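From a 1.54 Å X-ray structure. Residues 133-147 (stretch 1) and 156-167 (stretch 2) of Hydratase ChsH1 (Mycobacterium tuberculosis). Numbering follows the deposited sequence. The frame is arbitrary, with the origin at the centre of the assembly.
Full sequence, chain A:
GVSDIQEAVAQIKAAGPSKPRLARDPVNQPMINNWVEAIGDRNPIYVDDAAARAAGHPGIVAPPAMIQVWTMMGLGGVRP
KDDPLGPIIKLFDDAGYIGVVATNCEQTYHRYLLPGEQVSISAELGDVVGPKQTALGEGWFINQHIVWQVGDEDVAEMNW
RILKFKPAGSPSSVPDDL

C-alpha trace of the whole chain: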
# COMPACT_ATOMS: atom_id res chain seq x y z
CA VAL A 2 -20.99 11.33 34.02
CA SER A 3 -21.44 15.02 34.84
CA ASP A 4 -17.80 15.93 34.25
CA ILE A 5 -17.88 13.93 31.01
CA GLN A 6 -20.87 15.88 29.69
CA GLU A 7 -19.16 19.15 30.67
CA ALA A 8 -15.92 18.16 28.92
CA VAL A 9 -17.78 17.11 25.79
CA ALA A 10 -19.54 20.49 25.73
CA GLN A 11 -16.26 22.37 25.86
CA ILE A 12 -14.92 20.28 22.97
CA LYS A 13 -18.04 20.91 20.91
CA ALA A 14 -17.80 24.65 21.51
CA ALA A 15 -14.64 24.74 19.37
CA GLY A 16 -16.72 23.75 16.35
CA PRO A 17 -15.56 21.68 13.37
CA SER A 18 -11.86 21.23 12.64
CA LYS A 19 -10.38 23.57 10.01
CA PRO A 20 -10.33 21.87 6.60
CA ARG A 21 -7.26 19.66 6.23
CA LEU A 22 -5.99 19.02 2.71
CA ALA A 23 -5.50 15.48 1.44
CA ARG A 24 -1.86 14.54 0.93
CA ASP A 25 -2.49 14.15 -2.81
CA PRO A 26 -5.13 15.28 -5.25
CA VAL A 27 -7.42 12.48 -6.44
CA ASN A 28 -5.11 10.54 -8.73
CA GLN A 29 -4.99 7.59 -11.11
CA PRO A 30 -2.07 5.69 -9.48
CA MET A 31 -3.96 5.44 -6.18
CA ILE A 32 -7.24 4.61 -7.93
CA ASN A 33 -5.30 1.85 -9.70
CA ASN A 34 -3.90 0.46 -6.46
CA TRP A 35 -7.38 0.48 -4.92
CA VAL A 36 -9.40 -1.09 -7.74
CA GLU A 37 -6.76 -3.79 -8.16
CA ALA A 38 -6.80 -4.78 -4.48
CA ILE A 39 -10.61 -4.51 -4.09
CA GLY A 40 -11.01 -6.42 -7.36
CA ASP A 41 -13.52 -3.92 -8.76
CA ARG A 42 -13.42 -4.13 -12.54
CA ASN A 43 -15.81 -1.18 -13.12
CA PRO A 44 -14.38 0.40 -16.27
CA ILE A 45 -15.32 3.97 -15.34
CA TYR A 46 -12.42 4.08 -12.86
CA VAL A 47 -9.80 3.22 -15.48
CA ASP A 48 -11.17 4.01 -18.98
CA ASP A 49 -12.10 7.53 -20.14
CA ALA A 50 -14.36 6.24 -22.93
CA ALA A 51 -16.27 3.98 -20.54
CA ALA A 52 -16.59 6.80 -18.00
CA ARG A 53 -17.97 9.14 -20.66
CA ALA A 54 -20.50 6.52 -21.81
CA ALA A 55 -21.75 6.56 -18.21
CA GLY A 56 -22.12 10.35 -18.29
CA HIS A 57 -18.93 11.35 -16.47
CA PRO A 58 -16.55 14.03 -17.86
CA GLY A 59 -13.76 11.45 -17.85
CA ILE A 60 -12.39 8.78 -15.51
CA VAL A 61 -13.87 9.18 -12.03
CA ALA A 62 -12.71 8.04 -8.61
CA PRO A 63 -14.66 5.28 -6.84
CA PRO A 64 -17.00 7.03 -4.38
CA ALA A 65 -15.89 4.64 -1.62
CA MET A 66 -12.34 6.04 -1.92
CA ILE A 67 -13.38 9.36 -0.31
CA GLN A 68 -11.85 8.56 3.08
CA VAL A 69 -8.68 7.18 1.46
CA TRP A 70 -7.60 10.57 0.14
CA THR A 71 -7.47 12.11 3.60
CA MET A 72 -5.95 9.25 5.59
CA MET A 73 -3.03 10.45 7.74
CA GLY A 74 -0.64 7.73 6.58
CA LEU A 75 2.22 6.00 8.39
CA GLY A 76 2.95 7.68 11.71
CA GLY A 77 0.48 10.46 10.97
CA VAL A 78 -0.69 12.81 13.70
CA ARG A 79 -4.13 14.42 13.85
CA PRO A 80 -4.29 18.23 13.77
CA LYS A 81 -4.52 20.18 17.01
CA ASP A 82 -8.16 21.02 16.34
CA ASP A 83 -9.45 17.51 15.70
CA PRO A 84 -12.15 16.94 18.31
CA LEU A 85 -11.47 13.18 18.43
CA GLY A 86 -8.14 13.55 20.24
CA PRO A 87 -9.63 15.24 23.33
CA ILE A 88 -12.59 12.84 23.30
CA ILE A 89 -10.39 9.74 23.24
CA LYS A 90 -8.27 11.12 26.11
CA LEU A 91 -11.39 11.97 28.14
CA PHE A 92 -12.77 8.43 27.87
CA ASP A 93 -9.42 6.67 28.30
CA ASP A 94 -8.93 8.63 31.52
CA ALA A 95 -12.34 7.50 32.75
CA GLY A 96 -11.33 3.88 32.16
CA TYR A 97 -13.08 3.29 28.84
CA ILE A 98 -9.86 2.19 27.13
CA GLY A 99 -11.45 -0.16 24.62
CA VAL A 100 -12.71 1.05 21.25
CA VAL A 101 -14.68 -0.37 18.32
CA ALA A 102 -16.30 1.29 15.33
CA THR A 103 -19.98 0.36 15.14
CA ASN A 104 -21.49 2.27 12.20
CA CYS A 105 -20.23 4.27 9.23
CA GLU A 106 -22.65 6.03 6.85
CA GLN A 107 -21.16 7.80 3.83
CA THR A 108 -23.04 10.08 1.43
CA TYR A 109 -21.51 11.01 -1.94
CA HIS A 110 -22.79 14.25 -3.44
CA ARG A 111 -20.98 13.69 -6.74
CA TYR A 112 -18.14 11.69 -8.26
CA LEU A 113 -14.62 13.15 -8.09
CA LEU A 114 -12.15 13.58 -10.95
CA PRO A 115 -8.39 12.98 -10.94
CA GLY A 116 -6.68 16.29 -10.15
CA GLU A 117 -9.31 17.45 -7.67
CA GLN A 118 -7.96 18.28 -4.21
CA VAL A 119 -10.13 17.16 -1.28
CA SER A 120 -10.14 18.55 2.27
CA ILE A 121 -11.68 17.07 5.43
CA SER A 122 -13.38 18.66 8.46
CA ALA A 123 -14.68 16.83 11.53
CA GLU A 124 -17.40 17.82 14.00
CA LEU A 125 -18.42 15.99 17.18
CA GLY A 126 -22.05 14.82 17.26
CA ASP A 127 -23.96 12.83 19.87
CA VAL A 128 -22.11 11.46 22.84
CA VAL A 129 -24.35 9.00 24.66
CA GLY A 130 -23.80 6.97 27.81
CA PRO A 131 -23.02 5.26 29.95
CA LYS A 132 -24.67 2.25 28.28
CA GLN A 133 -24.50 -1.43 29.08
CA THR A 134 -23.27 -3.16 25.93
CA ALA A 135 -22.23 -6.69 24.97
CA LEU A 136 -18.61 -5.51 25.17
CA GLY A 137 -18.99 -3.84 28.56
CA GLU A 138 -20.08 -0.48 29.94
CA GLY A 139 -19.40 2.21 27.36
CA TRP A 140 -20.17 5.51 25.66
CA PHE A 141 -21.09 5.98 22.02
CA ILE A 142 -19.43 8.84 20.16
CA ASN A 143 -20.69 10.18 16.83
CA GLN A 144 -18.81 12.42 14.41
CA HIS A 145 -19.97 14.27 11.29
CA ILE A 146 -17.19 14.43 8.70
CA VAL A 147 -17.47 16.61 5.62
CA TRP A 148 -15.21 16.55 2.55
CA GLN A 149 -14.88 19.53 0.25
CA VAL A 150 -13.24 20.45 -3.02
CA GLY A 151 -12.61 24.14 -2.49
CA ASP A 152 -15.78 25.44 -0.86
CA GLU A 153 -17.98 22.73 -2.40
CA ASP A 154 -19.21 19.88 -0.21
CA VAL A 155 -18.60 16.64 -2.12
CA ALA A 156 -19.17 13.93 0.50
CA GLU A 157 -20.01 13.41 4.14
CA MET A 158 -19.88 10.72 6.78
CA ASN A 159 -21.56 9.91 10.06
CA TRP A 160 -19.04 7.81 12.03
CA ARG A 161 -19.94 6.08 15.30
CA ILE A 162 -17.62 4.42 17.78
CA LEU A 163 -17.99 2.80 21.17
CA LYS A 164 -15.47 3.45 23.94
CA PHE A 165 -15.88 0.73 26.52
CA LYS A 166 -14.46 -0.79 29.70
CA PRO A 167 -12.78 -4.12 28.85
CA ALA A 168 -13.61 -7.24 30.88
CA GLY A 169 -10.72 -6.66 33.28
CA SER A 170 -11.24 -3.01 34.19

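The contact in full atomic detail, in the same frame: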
# COMPACT_ATOMS: atom_id res chain seq x y z
N GLN A 133 -24.92 -0.05 28.98
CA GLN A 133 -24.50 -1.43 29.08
C GLN A 133 -24.51 -2.01 27.67
O GLN A 133 -25.52 -1.94 26.97
CB GLN A 133 -25.43 -2.22 30.00
CG GLN A 133 -25.55 -1.63 31.39
CD GLN A 133 -24.21 -1.48 32.10
OE1 GLN A 133 -23.37 -2.38 32.06
NE2 GLN A 133 -24.01 -0.34 32.75
N THR A 134 -23.38 -2.56 27.25
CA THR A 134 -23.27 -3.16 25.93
C THR A 134 -22.70 -4.56 26.06
O THR A 134 -22.22 -4.93 27.13
CB THR A 134 -22.37 -2.33 24.99
OG1 THR A 134 -21.00 -2.72 25.16
CG2 THR A 134 -22.51 -0.83 25.28
N ALA A 135 -22.74 -5.32 24.97
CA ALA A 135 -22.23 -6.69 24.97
C ALA A 135 -20.72 -6.74 25.16
O ALA A 135 -20.15 -7.81 25.42
CB ALA A 135 -22.64 -7.41 23.70
N LEU A 136 -20.06 -5.59 25.01
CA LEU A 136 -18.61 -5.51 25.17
C LEU A 136 -18.22 -4.93 26.52
O LEU A 136 -17.04 -4.89 26.87
CB LEU A 136 -18.00 -4.68 24.04
CG LEU A 136 -18.16 -5.25 22.63
CD1 LEU A 136 -17.60 -4.30 21.59
CD2 LEU A 136 -17.48 -6.61 22.53
N GLY A 137 -19.22 -4.48 27.28
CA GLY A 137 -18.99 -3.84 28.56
C GLY A 137 -19.65 -2.48 28.64
O GLY A 137 -20.24 -2.02 27.66
N GLU A 138 -19.55 -1.83 29.79
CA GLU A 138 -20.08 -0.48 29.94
C GLU A 138 -19.32 0.46 29.00
O GLU A 138 -18.09 0.40 28.91
CB GLU A 138 -19.98 0.01 31.38
CG GLU A 138 -20.70 1.33 31.63
CD GLU A 138 -20.57 1.82 33.07
OE1 GLU A 138 -19.45 2.20 33.48
OE2 GLU A 138 -21.60 1.85 33.78
N GLY A 139 -20.05 1.32 28.30
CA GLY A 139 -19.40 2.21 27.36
C GLY A 139 -20.18 3.45 26.99
O GLY A 139 -21.33 3.65 27.40
N TRP A 140 -19.54 4.30 26.19
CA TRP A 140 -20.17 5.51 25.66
C TRP A 140 -20.07 5.48 24.16
O TRP A 140 -19.03 5.12 23.61
CB TRP A 140 -19.42 6.74 26.16
CG TRP A 140 -19.67 7.07 27.59
CD1 TRP A 140 -19.23 6.37 28.68
CD2 TRP A 140 -20.38 8.20 28.09
NE1 TRP A 140 -19.63 7.00 29.83
CE2 TRP A 140 -20.34 8.12 29.50
CE3 TRP A 140 -21.05 9.27 27.49
CZ2 TRP A 140 -20.95 9.07 30.32
CZ3 TRP A 140 -21.65 10.22 28.31
CH2 TRP A 140 -21.60 10.11 29.71
N PHE A 141 -21.14 5.87 23.48
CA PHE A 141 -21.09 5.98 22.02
C PHE A 141 -20.76 7.40 21.63
O PHE A 141 -21.29 8.35 22.21
CB PHE A 141 -22.42 5.56 21.39
CG PHE A 141 -22.74 4.09 21.54
CD1 PHE A 141 -22.27 3.18 20.62
CD2 PHE A 141 -23.51 3.63 22.60
CE1 PHE A 141 -22.56 1.83 20.74
CE2 PHE A 141 -23.81 2.28 22.73
CZ PHE A 141 -23.33 1.38 21.79
N ILE A 142 -19.88 7.53 20.64
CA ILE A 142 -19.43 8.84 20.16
C ILE A 142 -19.65 8.93 18.66
O ILE A 142 -19.13 8.10 17.90
CB ILE A 142 -17.94 9.04 20.45
CG1 ILE A 142 -17.71 9.08 21.96
CG2 ILE A 142 -17.44 10.34 19.82
CD1 ILE A 142 -16.62 8.15 22.41
N ASN A 143 -20.45 9.90 18.24
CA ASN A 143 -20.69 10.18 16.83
C ASN A 143 -19.89 11.36 16.33
O ASN A 143 -19.65 12.33 17.07
CB ASN A 143 -22.17 10.48 16.59
CG ASN A 143 -23.04 9.27 16.86
OD1 ASN A 143 -23.33 8.49 15.95
ND2 ASN A 143 -23.45 9.10 18.10
N GLN A 144 -19.46 11.29 15.07
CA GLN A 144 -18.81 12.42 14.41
C GLN A 144 -19.46 12.66 13.06
O GLN A 144 -19.85 11.70 12.38
CB GLN A 144 -17.34 12.14 14.19
CG GLN A 144 -16.46 12.21 15.43
CD GLN A 144 -15.01 11.95 15.07
OE1 GLN A 144 -14.55 10.81 15.07
NE2 GLN A 144 -14.30 13.01 14.72
N HIS A 145 -19.57 13.93 12.65
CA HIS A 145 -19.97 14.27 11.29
C HIS A 145 -18.75 14.80 10.56
O HIS A 145 -18.16 15.82 10.94
CB HIS A 145 -21.09 15.31 11.27
CG HIS A 145 -21.66 15.57 9.91
ND1 HIS A 145 -22.25 16.76 9.56
CD2 HIS A 145 -21.73 14.79 8.80
CE1 HIS A 145 -22.67 16.72 8.31
NE2 HIS A 145 -22.37 15.53 7.83
N ILE A 146 -18.35 14.08 9.53
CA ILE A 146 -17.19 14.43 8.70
C ILE A 146 -17.71 14.98 7.40
O ILE A 146 -18.66 14.42 6.82
CB ILE A 146 -16.42 13.15 8.36
CG1 ILE A 146 -16.03 12.37 9.62
CG2 ILE A 146 -15.24 13.43 7.41
CD1 ILE A 146 -15.46 13.17 10.70
N VAL A 147 -17.11 16.06 6.92
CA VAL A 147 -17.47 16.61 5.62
C VAL A 147 -16.21 16.77 4.76
O VAL A 147 -15.18 17.26 5.25
CB VAL A 147 -18.20 17.96 5.75
CG1 VAL A 147 -18.54 18.53 4.38
CG2 VAL A 147 -19.48 17.81 6.60
N ALA A 156 -18.80 15.17 -0.18
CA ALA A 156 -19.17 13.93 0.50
C ALA A 156 -19.28 14.20 1.99
O ALA A 156 -18.77 15.20 2.49
CB ALA A 156 -18.13 12.83 0.26
N GLU A 157 -19.93 13.29 2.70
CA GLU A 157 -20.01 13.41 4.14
C GLU A 157 -20.14 12.05 4.78
O GLU A 157 -20.44 11.06 4.11
CB GLU A 157 -21.11 14.38 4.59
CG GLU A 157 -22.54 14.03 4.29
CD GLU A 157 -23.47 15.01 5.02
OE1 GLU A 157 -24.30 14.56 5.83
OE2 GLU A 157 -23.35 16.23 4.80
N MET A 158 -19.85 11.99 6.07
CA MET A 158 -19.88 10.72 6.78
C MET A 158 -20.37 10.93 8.20
O MET A 158 -20.00 11.89 8.86
CB MET A 158 -18.49 10.11 6.80
CG MET A 158 -18.35 8.89 7.67
SD MET A 158 -16.76 8.10 7.40
CE MET A 158 -15.64 9.22 8.18
N ASN A 159 -21.23 10.02 8.65
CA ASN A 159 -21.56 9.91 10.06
C ASN A 159 -20.83 8.66 10.55
O ASN A 159 -21.03 7.57 10.00
CB ASN A 159 -23.07 9.77 10.23
CG ASN A 159 -23.83 10.97 9.68
OD1 ASN A 159 -23.47 12.13 9.93
ND2 ASN A 159 -24.89 10.70 8.92
N TRP A 160 -19.94 8.85 11.53
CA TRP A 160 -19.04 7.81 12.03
C TRP A 160 -19.38 7.59 13.49
O TRP A 160 -19.43 8.55 14.25
CB TRP A 160 -17.61 8.33 11.94
CG TRP A 160 -16.55 7.32 12.20
CD1 TRP A 160 -15.81 7.15 13.34
CD2 TRP A 160 -16.12 6.34 11.29
NE1 TRP A 160 -14.94 6.09 13.17
CE2 TRP A 160 -15.11 5.58 11.91
CE3 TRP A 160 -16.50 6.03 9.98
CZ2 TRP A 160 -14.48 4.53 11.26
CZ3 TRP A 160 -15.90 5.05 9.36
CH2 TRP A 160 -14.89 4.28 9.98
N ARG A 161 -19.60 6.34 13.91
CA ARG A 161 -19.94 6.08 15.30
C ARG A 161 -19.01 5.04 15.90
O ARG A 161 -18.78 3.98 15.31
CB ARG A 161 -21.38 5.62 15.42
CG ARG A 161 -21.91 5.41 16.82
CD ARG A 161 -23.38 4.97 16.68
NE ARG A 161 -24.07 4.71 17.94
CZ ARG A 161 -24.64 3.55 18.25
NH1 ARG A 161 -24.58 2.52 17.41
NH2 ARG A 161 -25.27 3.41 19.41
N ILE A 162 -18.46 5.36 17.06
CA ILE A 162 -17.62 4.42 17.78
C ILE A 162 -18.14 4.21 19.18
O ILE A 162 -18.93 5.01 19.70
CB ILE A 162 -16.15 4.90 17.87
CG1 ILE A 162 -16.04 6.14 18.75
CG2 ILE A 162 -15.59 5.15 16.48
CD1 ILE A 162 -14.59 6.58 19.05
N LEU A 163 -17.69 3.12 19.79
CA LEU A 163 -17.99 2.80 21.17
C LEU A 163 -16.69 2.74 21.95
O LEU A 163 -15.78 1.99 21.60
CB LEU A 163 -18.70 1.44 21.25
CG LEU A 163 -18.87 0.85 22.64
CD1 LEU A 163 -19.82 1.69 23.50
CD2 LEU A 163 -19.36 -0.59 22.52
N LYS A 164 -16.57 3.57 22.99
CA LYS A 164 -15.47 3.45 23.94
C LYS A 164 -15.98 2.71 25.15
O LYS A 164 -16.97 3.11 25.77
CB LYS A 164 -14.96 4.83 24.37
CG LYS A 164 -14.30 5.62 23.25
CD LYS A 164 -12.91 5.10 22.98
CE LYS A 164 -11.97 5.47 24.12
NZ LYS A 164 -10.78 4.57 24.13
N PHE A 165 -15.32 1.61 25.52
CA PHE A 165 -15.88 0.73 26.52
C PHE A 165 -14.83 0.28 27.53
O PHE A 165 -13.63 0.35 27.26
CB PHE A 165 -16.53 -0.50 25.85
CG PHE A 165 -15.57 -1.36 25.07
CD1 PHE A 165 -15.30 -1.10 23.74
CD2 PHE A 165 -14.95 -2.45 25.67
CE1 PHE A 165 -14.42 -1.89 23.02
CE2 PHE A 165 -14.07 -3.24 24.96
CZ PHE A 165 -13.80 -2.97 23.64
N LYS A 166 -15.30 -0.17 28.69
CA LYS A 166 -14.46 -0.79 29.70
C LYS A 166 -14.30 -2.27 29.38
O LYS A 166 -15.28 -3.01 29.34
CB LYS A 166 -15.11 -0.65 31.08
CG LYS A 166 -14.94 0.72 31.74
CD LYS A 166 -15.60 0.74 33.10
CE LYS A 166 -15.07 1.86 33.96
NZ LYS A 166 -15.19 3.17 33.27
N PRO A 167 -13.06 -2.70 29.13
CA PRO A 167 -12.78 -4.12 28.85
C PRO A 167 -13.10 -4.99 30.06
O PRO A 167 -13.27 -4.47 31.16
CB PRO A 167 -11.27 -4.12 28.58
CG PRO A 167 -10.97 -2.72 28.14
CD PRO A 167 -11.84 -1.88 29.01
O HOH W 1 -17.06 8.81 16.02
O HOH W 2 -25.43 7.05 19.54
O HOH W 3 -22.91 11.48 13.05

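Strands 139-147 and 156-165 pair antiparallel, and the two stretches bury 1198 Å² between them. Backbone hydrogen bonds form the frame. Trp140, Ile142, Gln144 and Ile146 each exchange two with Lys164, Ile162, Trp160 and Met158 in turn; Ile142 N to Ile162 O is 2.9 Å. Lys166 N to Glu138 O, also 2.9 Å, extends the ladder to the corner of the chain.

Leu163, Arg161 and Phe141 have the most surface covered, and they meet on one face of the sheet. The Phe141 ring is sandwiched. Leu163 CD1 sits over one ring face, 3.9 Å from Phe141 CE1. The Arg161 guanidinium lies flat on the opposite face, planes at 12°, with Arg161 NH2 3.2 Å from Phe141 CD1. Arginine suits this place: its extended chain carries a flat cation to the ring. Water 2 joins Arg161 NE (3.1 Å) to Asn143 ND2 (3.2 Å).

Leu163 also reaches the turn, where its CD2 is 3.8 Å from Thr134 OG1 and 4.2 Å from Leu136 CD1. Leu163 CD1 lies 3.9 Å from Gly139 CA. A CB on Gly139 would clash with Leu163 CD1, so glycine fits there.

On the other face, buried Ile142 packs its CB 3.9 Å from Ile162 CG1, and Ile146 CG1 meets Met158 CE at 3.5 Å.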